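Side-chain contacts in DNA polymerase III subunit beta (Helicobacter pylori 26695, PDB 4S3I), which tethers DNA polymerases and other proteins to DNA and so makes DNA synthesis processive: residues D246-K249 and I250-K253; D295-H298 and S299-A302; L320-A324 and K325-E329; K359-L363 and N364-S368. All coordinates share one frame; numbering follows the deposited sequence.

All four contacts are local turns or caps in the C-terminal part of the chain, from residue 246 onward; they follow in series, none nesting or crossing another. From the N terminus, contact 1 closes a turn in the connection from strand 233-238 to strand 257-262. Contact 2 tightens the hairpin between strands 288-293 and 301-307. Contact 3 starts helix 324-332 at the end of strand 318-323, in the same sheet that contact 2 reaches, their centres about 17 Å apart. Contact 4 folds the loop between strands 350-354 and 368-371. Contacts 1, 3 and 4 all meet residues of the central domain, whereas contact 2 meets the second subunit.

Contact 1 (D246-K249 and I250-K253); sequences DYQK and ILPK
L251 folds back over the turn begun at Y247, and its side chain can be traced outward atom by atom. L251 CB lies 3.8 Å from Q248 O and L251 CG 3.7 Å from Y247 O, both van der Waals neighbours. The branch tip L251 CD1 then reaches two side chains, Q248 NE2 at 4.0 Å and Y247 CE2 at 4.1 Å, approaching the tyrosine ring obliquely. L251 has CG anti to its own carbonyl carbon (chi1 -68°), which aims the branch back along the chain. The backbone evidence for the turn is the bond from I250 N to Y247 O, 3.2 Å long and bent to 154° at the hydrogen; L251 N adds weak bonds to Y247 O and to Q248 O. Within the turn's first half, K249, coiled at chi2, chi3 and chi4, returns to D246 in a salt bridge: K249 NZ meets D246 OD2 at 3.0 Å from above the carboxylate plane. The Y247 ring packs on Y182 and on strands 169-175 and 179-185, while L251 touches L370 of strand 368-371. The arrangement is a single irregular helical turn within an interdomain connection, here pinned to the central-domain sheet by its buried tyrosine.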
loop_
_atom_site.group_PDB
_atom_site.type_symbol
_atom_site.label_atom_id
_atom_site.label_comp_id
_atom_site.label_asym_id
_atom_site.label_seq_id
_atom_site.Cartn_x
_atom_site.Cartn_y
_atom_site.Cartn_z
ATOM N N ASP A 246 -28.500 -16.491 20.374
ATOM C CA ASP A 246 -27.760 -16.879 21.570
ATOM C C ASP A 246 -26.630 -17.844 21.213
ATOM O O ASP A 246 -26.860 -18.987 20.813
ATOM C CB ASP A 246 -28.657 -17.456 22.667
ATOM C CG ASP A 246 -27.976 -17.444 24.036
ATOM O OD1 ASP A 246 -26.856 -16.886 24.146
ATOM O OD2 ASP A 246 -28.565 -17.979 25.001
ATOM N N TYR A 247 -25.404 -17.360 21.352
ATOM C CA TYR A 247 -24.236 -18.148 21.008
ATOM C C TYR A 247 -24.021 -19.297 21.990
ATOM O O TYR A 247 -23.376 -20.290 21.659
ATOM C CB TYR A 247 -22.996 -17.254 20.944
ATOM C CG TYR A 247 -22.370 -16.924 22.284
ATOM C CD1 TYR A 247 -22.804 -15.833 23.030
ATOM C CD2 TYR A 247 -21.327 -17.692 22.788
ATOM C CE1 TYR A 247 -22.225 -15.526 24.247
ATOM C CE2 TYR A 247 -20.744 -17.394 24.001
ATOM C CZ TYR A 247 -21.195 -16.308 24.725
ATOM O OH TYR A 247 -20.613 -16.013 25.938
ATOM N N GLN A 248 -24.560 -19.159 23.197
ATOM C CA GLN A 248 -24.358 -20.164 24.235
ATOM C C GLN A 248 -24.977 -21.502 23.853
ATOM O O GLN A 248 -24.450 -22.562 24.202
ATOM C CB GLN A 248 -24.946 -19.688 25.558
ATOM C CG GLN A 248 -24.067 -20.000 26.747
ATOM C CD GLN A 248 -22.850 -19.105 26.798
ATOM O OE1 GLN A 248 -22.936 -17.915 26.489
ATOM N NE2 GLN A 248 -21.707 -19.670 27.179
ATOM N N LYS A 249 -26.084 -21.441 23.120
ATOM C CA LYS A 249 -26.833 -22.636 22.735
ATOM C C LYS A 249 -26.117 -23.476 21.674
ATOM O O LYS A 249 -26.466 -24.638 21.451
ATOM C CB LYS A 249 -28.234 -22.245 22.249
ATOM C CG LYS A 249 -28.899 -21.113 23.045
ATOM C CD LYS A 249 -29.638 -21.609 24.291
ATOM C CE LYS A 249 -28.710 -21.866 25.485
ATOM N NZ LYS A 249 -28.554 -20.691 26.394
ATOM N N ILE A 250 -25.108 -22.884 21.035
ATOM C CA ILE A 250 -24.374 -23.539 19.954
ATOM C C ILE A 250 -23.043 -24.119 20.429
ATOM O O ILE A 250 -22.492 -25.023 19.798
ATOM C CB ILE A 250 -24.101 -22.564 18.791
ATOM C CG1 ILE A 250 -25.036 -21.354 18.882
ATOM C CG2 ILE A 250 -24.226 -23.280 17.452
ATOM C CD1 ILE A 250 -25.125 -20.520 17.608
ATOM N N LEU A 251 -22.521 -23.584 21.530
ATOM C CA LEU A 251 -21.297 -24.108 22.126
ATOM C C LEU A 251 -21.535 -25.527 22.629
ATOM O O LEU A 251 -22.526 -25.790 23.319
ATOM C CB LEU A 251 -20.818 -23.240 23.291
ATOM C CG LEU A 251 -20.303 -21.832 23.019
ATOM C CD1 LEU A 251 -19.527 -21.304 24.227
ATOM C CD2 LEU A 251 -19.434 -21.803 21.774
ATOM N N PRO A 252 -20.633 -26.452 22.272
ATOM C CA PRO A 252 -20.706 -27.814 22.815
ATOM C C PRO A 252 -20.508 -27.767 24.324
ATOM O O PRO A 252 -19.785 -26.892 24.817
ATOM C CB PRO A 252 -19.515 -28.519 22.155
ATOM C CG PRO A 252 -19.258 -27.740 20.893
ATOM C CD PRO A 252 -19.574 -26.309 21.254
ATOM N N LYS A 253 -21.133 -28.685 25.052
ATOM C CA LYS A 253 -21.054 -28.656 26.508
ATOM C C LYS A 253 -19.702 -29.161 26.974
ATOM O O LYS A 253 -19.076 -28.576 27.862
ATOM C CB LYS A 253 -22.161 -29.512 27.114
ATOM C CG LYS A 253 -23.499 -29.340 26.427
ATOM C CD LYS A 253 -24.566 -30.212 27.067
ATOM C CE LYS A 253 -25.911 -29.959 26.426
ATOM N NZ LYS A 253 -26.975 -30.748 27.091
#

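Contact 2 (D295-H298 and S299-A302); sequences DSEH and SETA
A type II beta turn from E297 to E300 forms the tip of the hairpin between strands 288-293 and 301-307. Its closing bond runs from E300 N to E297 O, 3.1 Å with 157° at the hydrogen. S299 sits at the third position with phi +77° and psi near zero, as a type II turn requires. A second strap lies just inside: S296 OG donates to E300 O at 2.8 Å, arriving somewhat tilted from the carbonyl plane. That reach depends on the serine's chi1 of 60°, which sets OG between the backbone N and the carbonyl carbon; the same OG has a weak bond to S293 OG. At the apex, the H298 ring lays one face over S299 N, which is 3.3 Å from H298 CG. E297 and E300 run side by side, E297 CB lying 3.8 Å from E300 OE1, but E297 bends at chi2 and the like-charged ends separate, E297 OE1 to E300 OE2 being 5.8 Å. A water ties E300 OE1 (2.6 Å) to E297 N (2.9 Å). E300 OE1 also makes a salt bridge to K76 of the second subunit, which probably eases the charge. Beyond the turn, T301 and A302 pair antiparallel with a strand of the second subunit, and T301 OG1 accepts from K108 of that chain, so the hairpin carries its sheet across the dimer interface.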
loop_
_atom_site.group_PDB
_atom_site.type_symbol
_atom_site.label_atom_id
_atom_site.label_comp_id
_atom_site.label_asym_id
_atom_site.label_seq_id
_atom_site.Cartn_x
_atom_site.Cartn_y
_atom_site.Cartn_z
ATOM N N ASP A 295 -7.789 -29.023 -0.574
ATOM C CA ASP A 295 -8.523 -28.639 -1.786
ATOM C C ASP A 295 -7.583 -28.067 -2.853
ATOM O O ASP A 295 -7.957 -27.189 -3.641
ATOM C CB ASP A 295 -9.707 -27.696 -1.489
ATOM C CG ASP A 295 -9.271 -26.345 -0.946
ATOM O OD1 ASP A 295 -8.099 -26.215 -0.532
ATOM O OD2 ASP A 295 -10.113 -25.414 -0.927
ATOM N N SER A 296 -6.360 -28.589 -2.866
ATOM C CA SER A 296 -5.363 -28.225 -3.870
ATOM C C SER A 296 -5.729 -28.851 -5.200
ATOM O O SER A 296 -6.342 -29.925 -5.238
ATOM C CB SER A 296 -3.979 -28.712 -3.442
ATOM O OG SER A 296 -3.949 -30.118 -3.296
ATOM N N GLU A 297 -5.353 -28.174 -6.286
ATOM C CA GLU A 297 -5.534 -28.681 -7.642
ATOM C C GLU A 297 -4.922 -30.067 -7.789
ATOM O O GLU A 297 -4.005 -30.428 -7.051
ATOM C CB GLU A 297 -4.859 -27.747 -8.645
ATOM C CG GLU A 297 -5.336 -26.308 -8.583
ATOM C CD GLU A 297 -6.624 -26.088 -9.352
ATOM O OE1 GLU A 297 -6.994 -26.967 -10.166
ATOM O OE2 GLU A 297 -7.262 -25.033 -9.145
ATOM N N HIS A 298 -5.430 -30.843 -8.741
ATOM C CA HIS A 298 -4.821 -32.128 -9.055
ATOM C C HIS A 298 -3.372 -31.876 -9.463
ATOM O O HIS A 298 -3.080 -30.897 -10.162
ATOM C CB HIS A 298 -5.582 -32.834 -10.183
ATOM C CG HIS A 298 -5.105 -34.227 -10.454
ATOM N ND1 HIS A 298 -5.312 -35.271 -9.575
ATOM C CD2 HIS A 298 -4.436 -34.753 -11.508
ATOM C CE1 HIS A 298 -4.788 -36.377 -10.076
ATOM N NE2 HIS A 298 -4.251 -36.088 -11.249
ATOM N N SER A 299 -2.479 -32.750 -8.999
ATOM C CA SER A 299 -1.035 -32.653 -9.249
ATOM C C SER A 299 -0.296 -31.604 -8.402
ATOM O O SER A 299 0.924 -31.475 -8.519
ATOM C CB SER A 299 -0.707 -32.473 -10.743
ATOM O OG SER A 299 -0.868 -33.683 -11.461
ATOM N N GLU A 300 -1.015 -30.863 -7.556
ATOM C CA GLU A 300 -0.357 -29.930 -6.652
ATOM C C GLU A 300 -0.559 -30.419 -5.234
ATOM O O GLU A 300 -1.697 -30.621 -4.812
ATOM C CB GLU A 300 -0.903 -28.514 -6.842
ATOM C CG GLU A 300 -0.639 -27.981 -8.248
ATOM C CD GLU A 300 -1.230 -26.610 -8.513
ATOM O OE1 GLU A 300 -1.698 -25.957 -7.556
ATOM O OE2 GLU A 300 -1.220 -26.191 -9.694
ATOM N N THR A 301 0.536 -30.653 -4.506
ATOM C CA THR A 301 0.433 -31.080 -3.103
ATOM C C THR A 301 1.438 -30.356 -2.203
ATOM O O THR A 301 2.528 -29.986 -2.649
ATOM C CB THR A 301 0.615 -32.612 -2.909
ATOM O OG1 THR A 301 2.008 -32.939 -2.933
ATOM C CG2 THR A 301 -0.115 -33.402 -3.984
ATOM N N ALA A 302 1.055 -30.171 -0.941
ATOM C CA ALA A 302 1.897 -29.546 0.071
ATOM C C ALA A 302 1.745 -30.375 1.330
ATOM O O ALA A 302 0.624 -30.661 1.745
ATOM C CB ALA A 302 1.454 -28.101 0.334
HETATM O O HOH W 1 -3.605 -25.954 -5.792
#

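Contact 3 (L320-A324 and K325-E329); sequences LGVNA and KFFLE
Strand 320-323 passes straight into helix 325-329, the axes of these short segments turning by 81° and approaching to 6.7 Å. N323 occupies the N-cap: its OD1 accepts from F326 N at 2.9 Å, the donor standing above the amide plane and the bond fairly straight (164° at the hydrogen). In N323 the CG lies opposite the backbone N across CA and CB, which swings the amide over the first helical turn. The regular helical bonds begin at once, F327 N giving to N323 O at 3.0 Å and L328 N to A324 O at 2.8 Å, so the asparagine uses both its main-chain and its side-chain oxygen to start the helix. On the inward side, V322 crosses F327, V322 CG1 to F327 CD2 3.9 Å, and both lean on F350 of strand 350-354; A324, F327 and L328 meet I270 of helix 263-273. This strand-to-helix junction thus joins strand 318-323 to helix 263-273 and strand 350-354. Further along the helix, E329 OE2 forms a salt bridge with R179, and F326 touches K178, bringing the helix against the central domain. The capping amide is held flat as well: it stacks on the F326 ring with planes 3° apart, and N323 ND2 sits 3.5 Å above the plane, over the ring centre.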
loop_
_atom_site.group_PDB
_atom_site.type_symbol
_atom_site.label_atom_id
_atom_site.label_comp_id
_atom_site.label_asym_id
_atom_site.label_seq_id
_atom_site.Cartn_x
_atom_site.Cartn_y
_atom_site.Cartn_z
ATOM N N LEU A 320 -8.453 -34.164 11.165
ATOM C CA LEU A 320 -9.376 -33.016 11.180
ATOM C C LEU A 320 -9.226 -32.135 9.929
ATOM O O LEU A 320 -8.127 -31.657 9.633
ATOM C CB LEU A 320 -9.146 -32.176 12.440
ATOM C CG LEU A 320 -10.083 -30.991 12.654
ATOM C CD1 LEU A 320 -11.498 -31.477 12.961
ATOM C CD2 LEU A 320 -9.555 -30.092 13.770
ATOM N N GLY A 321 -10.317 -31.941 9.188
ATOM C CA GLY A 321 -10.306 -31.061 8.027
ATOM C C GLY A 321 -10.602 -29.634 8.459
ATOM O O GLY A 321 -11.611 -29.390 9.129
ATOM N N VAL A 322 -9.729 -28.689 8.106
ATOM C CA VAL A 322 -9.902 -27.304 8.554
ATOM C C VAL A 322 -9.783 -26.260 7.448
ATOM O O VAL A 322 -9.073 -26.459 6.462
ATOM C CB VAL A 322 -8.925 -26.927 9.679
ATOM C CG1 VAL A 322 -8.993 -27.931 10.822
ATOM C CG2 VAL A 322 -7.493 -26.821 9.141
ATOM N N ASN A 323 -10.486 -25.143 7.627
ATOM C CA ASN A 323 -10.308 -23.970 6.779
ATOM C C ASN A 323 -9.051 -23.241 7.260
ATOM O O ASN A 323 -8.943 -22.860 8.431
ATOM C CB ASN A 323 -11.551 -23.065 6.845
ATOM C CG ASN A 323 -11.400 -21.771 6.034
ATOM O OD1 ASN A 323 -10.444 -21.007 6.217
ATOM N ND2 ASN A 323 -12.368 -21.507 5.161
ATOM N N ALA A 324 -8.096 -23.065 6.350
ATOM C CA ALA A 324 -6.778 -22.553 6.721
ATOM C C ALA A 324 -6.870 -21.126 7.256
ATOM O O ALA A 324 -6.352 -20.811 8.337
ATOM C CB ALA A 324 -5.829 -22.630 5.519
ATOM N N LYS A 325 -7.530 -20.260 6.495
ATOM C CA LYS A 325 -7.712 -18.871 6.915
ATOM C C LYS A 325 -8.413 -18.763 8.267
ATOM O O LYS A 325 -8.007 -17.972 9.115
ATOM C CB LYS A 325 -8.498 -18.094 5.852
ATOM C CG LYS A 325 -8.966 -16.707 6.302
ATOM C CD LYS A 325 -10.046 -16.187 5.340
ATOM C CE LYS A 325 -10.469 -14.764 5.664
ATOM N NZ LYS A 325 -11.645 -14.357 4.836
ATOM N N PHE A 326 -9.459 -19.549 8.491
ATOM C CA PHE A 326 -10.163 -19.442 9.782
ATOM C C PHE A 326 -9.239 -19.873 10.914
ATOM O O PHE A 326 -9.164 -19.225 11.965
ATOM C CB PHE A 326 -11.432 -20.296 9.825
ATOM C CG PHE A 326 -12.493 -19.887 8.834
ATOM C CD1 PHE A 326 -12.363 -18.728 8.076
ATOM C CD2 PHE A 326 -13.622 -20.671 8.665
ATOM C CE1 PHE A 326 -13.343 -18.364 7.159
ATOM C CE2 PHE A 326 -14.609 -20.313 7.755
ATOM C CZ PHE A 326 -14.469 -19.160 7.003
ATOM N N PHE A 327 -8.533 -20.973 10.697
ATOM C CA PHE A 327 -7.655 -21.499 11.729
ATOM C C PHE A 327 -6.594 -20.458 12.046
ATOM O O PHE A 327 -6.293 -20.184 13.209
ATOM C CB PHE A 327 -7.002 -22.799 11.241
ATOM C CG PHE A 327 -6.627 -23.751 12.349
ATOM C CD1 PHE A 327 -5.525 -23.499 13.159
ATOM C CD2 PHE A 327 -7.382 -24.905 12.577
ATOM C CE1 PHE A 327 -5.154 -24.394 14.193
ATOM C CE2 PHE A 327 -7.036 -25.801 13.603
ATOM C CZ PHE A 327 -5.912 -25.541 14.416
ATOM N N LEU A 328 -6.016 -19.867 11.005
ATOM C CA LEU A 328 -4.981 -18.859 11.217
ATOM C C LEU A 328 -5.540 -17.666 11.976
ATOM O O LEU A 328 -4.911 -17.157 12.909
ATOM C CB LEU A 328 -4.381 -18.389 9.887
ATOM C CG LEU A 328 -3.383 -19.327 9.243
ATOM C CD1 LEU A 328 -2.954 -18.805 7.868
ATOM C CD2 LEU A 328 -2.175 -19.505 10.159
ATOM N N GLU A 329 -6.725 -17.213 11.580
ATOM C CA GLU A 329 -7.297 -16.062 12.261
ATOM C C GLU A 329 -7.592 -16.378 13.725
ATOM O O GLU A 329 -7.392 -15.540 14.591
ATOM C CB GLU A 329 -8.526 -15.521 11.507
ATOM C CG GLU A 329 -8.134 -14.951 10.135
ATOM C CD GLU A 329 -9.264 -14.196 9.433
ATOM O OE1 GLU A 329 -8.950 -13.287 8.642
ATOM O OE2 GLU A 329 -10.451 -14.516 9.652
#

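Contact 4 (K359-L363 and N364-S368); sequences KQSHL and NAKIS
The chain doubles back between S361 and N364, whose CA atoms are 6.2 Å apart, in a loop without regular secondary structure. S361 and N364 bind across this bend: S361 OG donates to N364 O at 3.1 Å, approaching 38° out of the carbonyl plane. The N364 amide folds back over the serine. Its chi1 of 48° places CG between the backbone N and carbonyl carbon, and the amide straddles S361 CB, with N364 OD1 and ND2 both 3.3 Å from that carbon. The same bend buries N364 N without a partner. K366 reaches across in an extended chain: K366 CE passes S361 CB at 3.7 Å, and K366 NZ ends on K359 O at 2.6 Å, a short bond whose donor is above the carbonyl plane. NZ has a second acceptor in L356 O, so two main-chain oxygens share the ammonium group. Beyond it, A365 N binds D138 OD2 and A365 O accepts from K142 NZ, both of helix 135-143, while K366 O accepts from T183 OG1. The arrangement is a long hairpin loop between the antiparallel strands 350-354 and 368-371, stitched by side-chain-to-backbone bonds and resting on the central domain.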
loop_
_atom_site.group_PDB
_atom_site.type_symbol
_atom_site.label_atom_id
_atom_site.label_comp_id
_atom_site.label_asym_id
_atom_site.label_seq_id
_atom_site.Cartn_x
_atom_site.Cartn_y
_atom_site.Cartn_z
ATOM N N LYS A 359 -7.635 -18.782 33.350
ATOM C CA LYS A 359 -6.905 -17.917 34.273
ATOM C C LYS A 359 -7.335 -16.451 34.143
ATOM O O LYS A 359 -7.525 -15.936 33.039
ATOM C CB LYS A 359 -5.393 -18.055 34.088
ATOM C CG LYS A 359 -4.582 -17.183 35.035
ATOM C CD LYS A 359 -3.095 -17.386 34.813
ATOM C CE LYS A 359 -2.283 -16.661 35.875
ATOM N NZ LYS A 359 -0.878 -17.168 35.919
ATOM N N GLN A 360 -7.494 -15.790 35.282
ATOM C CA GLN A 360 -7.968 -14.408 35.317
ATOM C C GLN A 360 -6.958 -13.419 34.727
ATOM O O GLN A 360 -5.765 -13.468 35.040
ATOM C CB GLN A 360 -8.320 -14.005 36.755
ATOM C CG GLN A 360 -9.326 -14.934 37.432
ATOM C CD GLN A 360 -9.932 -14.332 38.689
ATOM O OE1 GLN A 360 -10.293 -13.152 38.717
ATOM N NE2 GLN A 360 -10.046 -15.140 39.740
ATOM N N SER A 361 -7.445 -12.513 33.883
ATOM C CA SER A 361 -6.587 -11.486 33.292
ATOM C C SER A 361 -7.203 -10.091 33.390
ATOM O O SER A 361 -8.413 -9.919 33.199
ATOM C CB SER A 361 -6.273 -11.814 31.832
ATOM O OG SER A 361 -7.414 -11.639 31.011
ATOM N N HIS A 362 -6.357 -9.101 33.664
ATOM C CA HIS A 362 -6.796 -7.725 33.878
ATOM C C HIS A 362 -6.882 -6.909 32.587
ATOM O O HIS A 362 -7.931 -6.350 32.252
ATOM C CB HIS A 362 -5.827 -7.024 34.837
ATOM C CG HIS A 362 -6.348 -6.881 36.232
ATOM N ND1 HIS A 362 -7.687 -6.979 36.540
ATOM C CD2 HIS A 362 -5.710 -6.642 37.403
ATOM C CE1 HIS A 362 -7.853 -6.809 37.840
ATOM N NE2 HIS A 362 -6.667 -6.602 38.386
ATOM N N LEU A 363 -5.763 -6.853 31.873
ATOM C CA LEU A 363 -5.541 -5.875 30.812
ATOM C C LEU A 363 -6.064 -6.302 29.449
ATOM O O LEU A 363 -6.306 -5.469 28.569
ATOM C CB LEU A 363 -4.046 -5.597 30.720
ATOM C CG LEU A 363 -3.509 -5.085 32.052
ATOM C CD1 LEU A 363 -2.083 -5.548 32.317
ATOM C CD2 LEU A 363 -3.615 -3.575 32.090
ATOM N N ASN A 364 -6.259 -7.605 29.296
ATOM C CA ASN A 364 -6.454 -8.222 27.991
ATOM C C ASN A 364 -7.738 -9.038 27.921
ATOM O O ASN A 364 -8.233 -9.532 28.931
ATOM C CB ASN A 364 -5.271 -9.145 27.720
ATOM C CG ASN A 364 -4.973 -10.057 28.916
ATOM O OD1 ASN A 364 -4.597 -9.580 29.997
ATOM N ND2 ASN A 364 -5.151 -11.368 28.730
ATOM N N ALA A 365 -8.271 -9.192 26.717
ATOM C CA ALA A 365 -9.396 -10.089 26.515
ATOM C C ALA A 365 -8.836 -11.434 26.057
ATOM O O ALA A 365 -7.879 -11.462 25.281
ATOM C CB ALA A 365 -10.326 -9.534 25.468
ATOM N N LYS A 366 -9.439 -12.538 26.493
ATOM C CA LYS A 366 -9.079 -13.845 25.936
ATOM C C LYS A 366 -10.200 -14.366 25.058
ATOM O O LYS A 366 -11.288 -14.685 25.534
ATOM C CB LYS A 366 -8.741 -14.849 27.036
ATOM C CG LYS A 366 -7.679 -14.357 28.007
ATOM C CD LYS A 366 -7.222 -15.485 28.914
ATOM C CE LYS A 366 -6.258 -14.982 29.977
ATOM N NZ LYS A 366 -5.946 -16.101 30.924
ATOM N N ILE A 367 -9.915 -14.441 23.766
ATOM C CA ILE A 367 -10.907 -14.789 22.762
ATOM C C ILE A 367 -10.803 -16.283 22.461
ATOM O O ILE A 367 -9.699 -16.821 22.362
ATOM C CB ILE A 367 -10.674 -13.982 21.447
ATOM C CG1 ILE A 367 -11.356 -12.609 21.510
ATOM C CG2 ILE A 367 -11.237 -14.722 20.240
ATOM C CD1 ILE A 367 -11.030 -11.778 22.722
ATOM N N SER A 368 -11.951 -16.942 22.332
ATOM C CA SER A 368 -12.018 -18.341 21.936
ATOM C C SER A 368 -12.757 -18.357 20.621
ATOM O O SER A 368 -13.664 -17.543 20.420
ATOM C CB SER A 368 -12.807 -19.155 22.980
ATOM O OG SER A 368 -12.179 -19.101 24.244
#